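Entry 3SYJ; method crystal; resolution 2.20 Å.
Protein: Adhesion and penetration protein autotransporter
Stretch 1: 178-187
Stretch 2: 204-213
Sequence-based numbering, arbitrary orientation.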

ATOM      1  N   LEU A 178      49.900   9.882 -36.056  1.00 15.61           N
ATOM      2  CA  LEU A 178      48.966  10.289 -37.096  1.00 15.22           C
ATOM      3  C   LEU A 178      48.341  11.641 -36.790  1.00 14.52           C
ATOM      4  O   LEU A 178      48.041  11.944 -35.639  1.00 12.05           O
ATOM      5  N   THR A 179      48.150  12.451 -37.825  1.00 12.98           N
ATOM      6  CA  THR A 179      47.303  13.635 -37.724  1.00 12.04           C
ATOM      7  C   THR A 179      46.369  13.617 -38.912  1.00 13.73           C
ATOM      8  O   THR A 179      46.679  13.004 -39.933  1.00 13.69           O
ATOM      9  N   ALA A 180      45.230  14.290 -38.790  1.00 10.93           N
ATOM     10  CA  ALA A 180      44.215  14.224 -39.829  1.00 11.29           C
ATOM     11  C   ALA A 180      43.232  15.385 -39.726  1.00 11.53           C
ATOM     12  O   ALA A 180      43.247  16.138 -38.763  1.00 13.53           O
ATOM     13  N   GLY A 181      42.372  15.520 -40.728  1.00 12.98           N
ATOM     14  CA  GLY A 181      41.334  16.542 -40.724  1.00 12.75           C
ATOM     15  C   GLY A 181      40.668  16.480 -42.081  1.00 12.53           C
ATOM     16  O   GLY A 181      40.946  15.559 -42.843  1.00 15.71           O
ATOM     17  N   ASN A 182      39.798  17.425 -42.407  1.00 13.77           N
ATOM     18  CA  ASN A 182      39.332  17.490 -43.792  1.00 15.45           C
ATOM     19  C   ASN A 182      40.465  17.977 -44.696  1.00 15.28           C
ATOM     20  O   ASN A 182      41.456  18.524 -44.210  1.00 17.06           O
ATOM     21  N   THR A 183      40.350  17.749 -45.999  1.00 15.81           N
ATOM     22  CA  THR A 183      41.386  18.219 -46.917  1.00 17.08           C
ATOM     23  C   THR A 183      41.237  19.714 -47.174  1.00 16.45           C
ATOM     24  O   THR A 183      40.220  20.320 -46.823  1.00 17.44           O
ATOM     25  N   HIS A 184      42.249  20.302 -47.796  1.00 16.34           N
ATOM     26  CA  HIS A 184      42.144  21.678 -48.254  1.00 18.29           C
ATOM     27  C   HIS A 184      41.154  21.750 -49.407  1.00 21.79           C
ATOM     28  O   HIS A 184      40.592  20.730 -49.821  1.00 19.72           O
ATOM     29  N   ASN A 185      40.950  22.957 -49.923  1.00 21.23           N
ATOM     30  CA  ASN A 185      40.013  23.195 -51.015  1.00 20.49           C
ATOM     31  C   ASN A 185      40.484  22.603 -52.331  1.00 20.09           C
ATOM     32  O   ASN A 185      41.682  22.403 -52.547  1.00 17.79           O
ATOM     33  N   GLN A 186      39.520  22.352 -53.211  1.00 22.51           N
ATOM     34  CA  GLN A 186      39.777  21.867 -54.559  1.00 24.02           C
ATOM     35  C   GLN A 186      40.575  22.893 -55.360  1.00 26.20           C
ATOM     36  O   GLN A 186      40.200  24.061 -55.440  1.00 27.62           O
ATOM     37  N   ARG A 187      41.666  22.448 -55.968  1.00 24.54           N
ATOM     38  CA  ARG A 187      42.623  23.368 -56.559  1.00 28.45           C
ATOM     39  C   ARG A 187      43.187  22.851 -57.881  1.00 33.66           C
ATOM     40  O   ARG A 187      44.393  22.938 -58.122  1.00 39.19           O
ATOM     41  N   GLY A 204      37.848  25.775 -44.469  1.00 22.85           N
ATOM     42  CA  GLY A 204      37.729  25.500 -45.889  1.00 22.22           C
ATOM     43  C   GLY A 204      36.374  24.955 -46.303  1.00 21.88           C
ATOM     44  O   GLY A 204      35.471  24.793 -45.475  1.00 23.78           O
ATOM     45  N   GLU A 205      36.236  24.671 -47.594  1.00 20.56           N
ATOM     46  CA  GLU A 205      34.971  24.210 -48.150  1.00 24.65           C
ATOM     47  C   GLU A 205      34.662  22.787 -47.694  1.00 21.50           C
ATOM     48  O   GLU A 205      33.524  22.339 -47.785  1.00 22.94           O
ATOM     49  N   TYR A 206      35.673  22.086 -47.184  1.00 20.92           N
ATOM     50  CA  TYR A 206      35.449  20.755 -46.619  1.00 22.40           C
ATOM     51  C   TYR A 206      35.432  20.727 -45.089  1.00 20.45           C
ATOM     52  O   TYR A 206      35.312  19.654 -44.493  1.00 17.24           O
ATOM     53  N   GLY A 207      35.524  21.895 -44.456  1.00 15.28           N
ATOM     54  CA  GLY A 207      35.375  21.970 -43.012  1.00 16.02           C
ATOM     55  C   GLY A 207      36.411  22.814 -42.290  1.00 18.20           C
ATOM     56  O   GLY A 207      37.304  23.390 -42.908  1.00 19.15           O
ATOM     57  N   PRO A 208      36.302  22.881 -40.962  1.00 18.13           N
ATOM     58  CA  PRO A 208      37.131  23.781 -40.156  1.00 16.18           C
ATOM     59  C   PRO A 208      38.544  23.250 -39.895  1.00 17.94           C
ATOM     60  O   PRO A 208      39.348  23.968 -39.309  1.00 15.41           O
ATOM     61  N   LEU A 209      38.839  22.014 -40.290  1.00 18.80           N
ATOM     62  CA  LEU A 209      40.130  21.416 -39.955  1.00 14.62           C
ATOM     63  C   LEU A 209      40.910  20.986 -41.185  1.00 16.76           C
ATOM     64  O   LEU A 209      41.225  19.811 -41.337  1.00 18.65           O
ATOM     65  N   PRO A 210      41.226  21.934 -42.076  1.00 19.47           N
ATOM     66  CA  PRO A 210      42.003  21.551 -43.260  1.00 18.23           C
ATOM     67  C   PRO A 210      43.410  21.171 -42.850  1.00 19.68           C
ATOM     68  O   PRO A 210      43.994  21.839 -41.998  1.00 18.05           O
ATOM     69  N   ILE A 211      43.951  20.119 -43.451  1.00 18.92           N
ATOM     70  CA  ILE A 211      45.300  19.672 -43.129  1.00 15.61           C
ATOM     71  C   ILE A 211      46.069  19.287 -44.390  1.00 16.64           C
ATOM     72  O   ILE A 211      45.566  18.558 -45.249  1.00 18.37           O
ATOM     73  N   ALA A 212      47.288  19.791 -44.501  1.00 17.37           N
ATOM     74  CA  ALA A 212      48.114  19.537 -45.672  1.00 18.80           C
ATOM     75  C   ALA A 212      49.195  18.536 -45.319  1.00 18.17           C
ATOM     76  O   ALA A 212      49.602  18.435 -44.164  1.00 19.83           O
ATOM     77  N   GLY A 213      49.667  17.805 -46.317  1.00 22.26           N
ATOM     78  CA  GLY A 213      50.694  16.805 -46.099  1.00 18.87           C
ATOM     79  C   GLY A 213      52.074  17.415 -46.191  1.00 24.60           C
ATOM     80  O   GLY A 213      52.227  18.549 -46.634  1.00 29.95           O
TER

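Packing of 178-187 against 204-213, with polar groups satisfied mainly by two asparagines, a glutamate and three waters. Asn182 (chi1 p) starts sideways, but its amide reaches the turn: OD1 accepts from Leu209 N (2.9 Å), while ND2 donates to Thr183 O in its own stretch (3.0 Å) and weakly to Gly207 O (3.4 Å). Asn182 O accepts from Ile211 N (3.1 Å) and receives the CA-H of Pro210 (CA to O 3.2 Å). A CB on Gly207 would clash with Asn182 OD1, and its backbone angles alone call for glycine. Asn185 (m) and Glu205 (p) pair reciprocally beside the type I turn Gly204-Gly207: Asn185 OD1 accepts from Glu205 N (2.7 Å), and Glu205 OE2 accepts from Gln186 N (2.7 Å), both nearly straight. Water 1 donates to Thr183 O and Asn185 OD1 and accepts from Tyr206 N; water 2 links His184 N to Ile211 O; water 3 links Gln186 O to Glu205 OE1. Tyr206 (m) points toward stretch 1, its ring edge meeting His184 O (CD2 to O 3.4 Å); that O also accepts from Thr183 OG1 (3.0 Å). Pro210 CB covers one face of the His184 (m) ring, 3.8 Å from its centroid, with Ala212 CB at the edge. Ile211 (t, t) extends CD1 to Thr179 OG1 (3.5 Å), a hydroxyl satisfied elsewhere in the structure.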

ATOM      1  CB  LEU A 178      47.852   9.250 -37.232  1.00 13.03           C
ATOM      2  CG  LEU A 178      48.272   7.848 -37.677  1.00 14.77           C
ATOM      3  CD1 LEU A 178      47.163   6.872 -37.373  1.00 12.27           C
ATOM      4  CD2 LEU A 178      48.638   7.821 -39.159  1.00 12.14           C
ATOM      5  CB  THR A 179      48.097  14.955 -37.745  1.00 14.35           C
ATOM      6  OG1 THR A 179      48.904  15.019 -38.929  1.00 15.48           O
ATOM      7  CG2 THR A 179      48.980  15.065 -36.520  1.00 13.93           C
ATOM      8  CB  ALA A 180      43.477  12.894 -39.754  1.00 10.39           C
ATOM      9  CB  ASN A 182      38.057  18.326 -43.955  1.00 10.84           C
ATOM     10  CG  ASN A 182      38.211  19.751 -43.465  1.00 17.52           C
ATOM     11  OD1 ASN A 182      37.974  20.047 -42.297  1.00 15.86           O
ATOM     12  ND2 ASN A 182      38.580  20.653 -44.372  1.00 17.21           N
ATOM     13  CB  THR A 183      41.327  17.496 -48.270  1.00 12.74           C
ATOM     14  OG1 THR A 183      40.141  17.884 -48.979  1.00 14.60           O
ATOM     15  CG2 THR A 183      41.327  15.997 -48.061  1.00 12.92           C
ATOM     16  CB  HIS A 184      43.513  22.219 -48.679  1.00 24.37           C
ATOM     17  CG  HIS A 184      44.334  22.731 -47.537  1.00 23.79           C
ATOM     18  ND1 HIS A 184      44.120  23.968 -46.966  1.00 24.34           N
ATOM     19  CD2 HIS A 184      45.350  22.167 -46.843  1.00 24.81           C
ATOM     20  CE1 HIS A 184      44.976  24.148 -45.975  1.00 22.44           C
ATOM     21  NE2 HIS A 184      45.732  23.070 -45.880  1.00 28.13           N
ATOM     22  CB  ASN A 185      39.806  24.692 -51.215  1.00 24.50           C
ATOM     23  CG  ASN A 185      39.120  25.349 -50.042  1.00 25.86           C
ATOM     24  OD1 ASN A 185      38.353  24.720 -49.317  1.00 24.49           O
ATOM     25  ND2 ASN A 185      39.379  26.632 -49.859  1.00 33.95           N
ATOM     26  CB  GLN A 186      38.451  21.563 -55.255  1.00 27.33           C
ATOM     27  CG  GLN A 186      38.588  21.108 -56.691  1.00 32.47           C
ATOM     28  CD  GLN A 186      39.279  19.763 -56.823  1.00 33.85           C
ATOM     29  OE1 GLN A 186      40.484  19.701 -57.074  1.00 28.53           O
ATOM     30  NE2 GLN A 186      38.520  18.677 -56.658  1.00 24.58           N
ATOM     31  CB  ARG A 187      43.781  23.584 -55.580  1.00 32.38           C
ATOM     32  CG  ARG A 187      44.417  24.953 -55.623  1.00 35.94           C
ATOM     33  CD  ARG A 187      43.762  25.878 -54.610  1.00 38.70           C
ATOM     34  NE  ARG A 187      44.685  26.834 -53.980  1.00 49.88           N
ATOM     35  CZ  ARG A 187      45.988  26.639 -53.759  1.00 50.53           C
ATOM     36  NH1 ARG A 187      46.585  25.503 -54.106  1.00 51.48           N
ATOM     37  NH2 ARG A 187      46.706  27.593 -53.173  1.00 42.53           N
ATOM     38  CB  GLU A 205      34.974  24.316 -49.681  1.00 26.83           C
ATOM     39  CG  GLU A 205      35.866  23.309 -50.382  1.00 24.33           C
ATOM     40  CD  GLU A 205      36.407  23.824 -51.714  1.00 36.05           C
ATOM     41  OE1 GLU A 205      36.258  25.037 -51.994  1.00 39.26           O
ATOM     42  OE2 GLU A 205      36.989  23.021 -52.478  1.00 29.69           O
ATOM     43  CB  TYR A 206      36.443  19.724 -47.157  1.00 19.86           C
ATOM     44  CG  TYR A 206      36.326  19.473 -48.643  1.00 16.41           C
ATOM     45  CD1 TYR A 206      35.181  18.907 -49.193  1.00 18.46           C
ATOM     46  CD2 TYR A 206      37.372  19.791 -49.495  1.00 21.82           C
ATOM     47  CE1 TYR A 206      35.084  18.675 -50.560  1.00 17.84           C
ATOM     48  CE2 TYR A 206      37.290  19.567 -50.850  1.00 19.86           C
ATOM     49  CZ  TYR A 206      36.150  19.008 -51.385  1.00 20.59           C
ATOM     50  OH  TYR A 206      36.102  18.798 -52.751  1.00 22.10           O
ATOM     51  CB  PRO A 208      36.374  23.860 -38.822  1.00 17.03           C
ATOM     52  CG  PRO A 208      35.256  22.833 -38.898  1.00 18.96           C
ATOM     53  CD  PRO A 208      35.449  22.015 -40.132  1.00 19.33           C
ATOM     54  CB  LEU A 209      39.932  20.217 -39.022  1.00 14.89           C
ATOM     55  CG  LEU A 209      39.288  20.514 -37.663  1.00 12.63           C
ATOM     56  CD1 LEU A 209      38.825  19.223 -37.001  1.00 18.05           C
ATOM     57  CD2 LEU A 209      40.228  21.286 -36.738  1.00 11.79           C
ATOM     58  CB  PRO A 210      42.055  22.838 -44.087  1.00 16.39           C
ATOM     59  CG  PRO A 210      41.081  23.775 -43.458  1.00 22.03           C
ATOM     60  CD  PRO A 210      40.968  23.382 -42.028  1.00 20.87           C
ATOM     61  CB  ILE A 211      45.271  18.497 -42.131  1.00 13.89           C
ATOM     62  CG1 ILE A 211      46.674  18.172 -41.615  1.00 13.70           C
ATOM     63  CG2 ILE A 211      44.609  17.272 -42.753  1.00 15.90           C
ATOM     64  CD1 ILE A 211      46.669  17.101 -40.544  1.00 12.47           C
ATOM     65  CB  ALA A 212      48.739  20.832 -46.163  1.00 20.08           C
TER
HETATM   66  O   HOH W   1      38.464  22.739 -47.238  1.00 21.58           O
HETATM   67  O   HOH W   2      44.505  18.626 -47.811  1.00 15.83           O
HETATM   68  O   HOH W   3      37.995  25.999 -54.292  1.00 29.57           O